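Local coordinates for protein RNA N6-adenosine-methyltransferase METTL16,RNA N6-adenosine-methyltransferase METTL16 (Homo sapiens, PDB 6M1U) that methylates adenosine at N6 in RNA, including U6 small nuclear RNA, here represented by its vertebrate conserved region, which probably contributes to RNA binding, at residues H49-V52 with E58-L61. Numbering follows the deposited sequence.
Sequences HKRV and EVSL
Arg51 and Leu61 face each other as an antiparallel non-hydrogen-bonded pair, their CA atoms 4.5 Å apart and their side chains on the same face of the sheet. One backbone hydrogen bond joins the segments: Val52 N donates to Ser60 O over 3.2 Å. The N-H···O angle is 158°, but the pairing of these two residues is loose. The local strand axes run at 146°, well short of strictly antiparallel.

The strands form a beta hairpin at one margin of an antiparallel sheet: 48-52 is one of the two outermost strands of the sheet within this chain, while 58-61 is flanked on its other side by strand 108-119, with which Val59 and Leu61 share backbone hydrogen bonds.

Apolar contacts occur on both faces. On the face turned to helix 30-44, Leu61 CD2 packs against Arg51 CG at 3.7 Å and meets the His49 ring obliquely, 4.2 Å from ND1. The Arg51 chain, stretched out beyond CG (chi2 170°), places its guanidinium beside Val59, whose CG1 lies over one face, near the outer edge of the group and 3.9 Å from Arg51 NH1. On the opposite face, which carries Val52 and Ser60, Val52 CG2 touches Ser60 CB at 3.7 Å.

Polar partners lie outside the two segments. A salt bridge from Arg51 NE to Glu39 OE2 ties the guanidinium to the helix, while the OG of buried Ser60 is satisfied by a hydrogen bond with Asn115 OD1.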
loop_
_atom_site.group_PDB
_atom_site.type_symbol
_atom_site.label_atom_id
_atom_site.label_comp_id
_atom_site.label_asym_id
_atom_site.label_seq_id
_atom_site.Cartn_x
_atom_site.Cartn_y
_atom_site.Cartn_z
ATOM N N HIS A 49 -10.109 -5.197 -0.226
ATOM C CA HIS A 49 -9.095 -5.321 -1.260
ATOM C C HIS A 49 -8.917 -6.780 -1.653
ATOM O O HIS A 49 -9.178 -7.681 -0.863
ATOM C CB HIS A 49 -7.778 -4.748 -0.780
ATOM C CG HIS A 49 -7.320 -5.334 0.507
ATOM N ND1 HIS A 49 -6.477 -6.426 0.573
ATOM C CD2 HIS A 49 -7.600 -4.996 1.786
ATOM C CE1 HIS A 49 -6.260 -6.729 1.839
ATOM N NE2 HIS A 49 -6.923 -5.871 2.595
ATOM N N LYS A 50 -8.464 -6.995 -2.883
ATOM C CA LYS A 50 -8.164 -8.318 -3.405
ATOM C C LYS A 50 -6.909 -8.181 -4.253
ATOM O O LYS A 50 -6.738 -7.175 -4.944
ATOM C CB LYS A 50 -9.323 -8.907 -4.259
ATOM C CG LYS A 50 -10.371 -9.722 -3.503
ATOM C CD LYS A 50 -11.671 -9.921 -4.335
ATOM C CE LYS A 50 -13.011 -10.040 -3.455
ATOM N NZ LYS A 50 -14.374 -9.852 -4.192
ATOM N N ARG A 51 -6.046 -9.195 -4.215
ATOM C CA ARG A 51 -4.931 -9.257 -5.153
ATOM C C ARG A 51 -5.395 -9.607 -6.557
ATOM O O ARG A 51 -6.165 -10.546 -6.754
ATOM C CB ARG A 51 -3.916 -10.283 -4.707
ATOM C CG ARG A 51 -3.027 -9.784 -3.659
ATOM C CD ARG A 51 -2.298 -10.956 -3.188
ATOM N NE ARG A 51 -1.454 -10.645 -2.065
ATOM C CZ ARG A 51 -0.205 -11.037 -1.965
ATOM N NH1 ARG A 51 0.333 -11.760 -2.937
ATOM N NH2 ARG A 51 0.474 -10.723 -0.876
ATOM N N VAL A 52 -4.882 -8.897 -7.541
ATOM C CA VAL A 52 -5.335 -9.079 -8.916
ATOM C C VAL A 52 -4.144 -9.547 -9.742
ATOM O O VAL A 52 -2.971 -9.324 -9.372
ATOM C CB VAL A 52 -5.980 -7.789 -9.476
ATOM C CG1 VAL A 52 -7.336 -7.578 -8.844
ATOM C CG2 VAL A 52 -5.113 -6.633 -9.170
ATOM N N GLU A 58 5.948 -7.420 -10.076
ATOM C CA GLU A 58 5.126 -6.576 -9.196
ATOM C C GLU A 58 4.054 -7.428 -8.511
ATOM O O GLU A 58 3.771 -8.555 -8.926
ATOM C CB GLU A 58 4.454 -5.427 -9.962
ATOM C CG GLU A 58 3.404 -5.945 -10.913
ATOM C CD GLU A 58 2.670 -4.878 -11.723
ATOM O OE1 GLU A 58 3.053 -3.686 -11.732
ATOM O OE2 GLU A 58 1.688 -5.255 -12.376
ATOM N N VAL A 59 3.472 -6.877 -7.443
ATOM C CA VAL A 59 2.260 -7.394 -6.819
ATOM C C VAL A 59 1.218 -6.281 -6.799
ATOM O O VAL A 59 1.556 -5.125 -6.532
ATOM C CB VAL A 59 2.533 -7.875 -5.389
ATOM C CG1 VAL A 59 1.269 -8.479 -4.767
ATOM C CG2 VAL A 59 3.689 -8.834 -5.381
ATOM N N SER A 60 -0.043 -6.615 -7.080
ATOM C CA SER A 60 -1.094 -5.612 -7.194
ATOM C C SER A 60 -2.238 -5.892 -6.232
ATOM O O SER A 60 -2.703 -7.033 -6.119
ATOM C CB SER A 60 -1.663 -5.550 -8.612
ATOM O OG SER A 60 -0.625 -5.403 -9.561
ATOM N N LEU A 61 -2.713 -4.836 -5.576
ATOM C CA LEU A 61 -3.973 -4.839 -4.853
ATOM C C LEU A 61 -4.999 -4.010 -5.605
ATOM O O LEU A 61 -4.698 -2.893 -6.025
ATOM C CB LEU A 61 -3.817 -4.217 -3.486
ATOM C CG LEU A 61 -2.911 -4.989 -2.596
ATOM C CD1 LEU A 61 -2.819 -4.172 -1.321
ATOM C CD2 LEU A 61 -3.588 -6.330 -2.414
#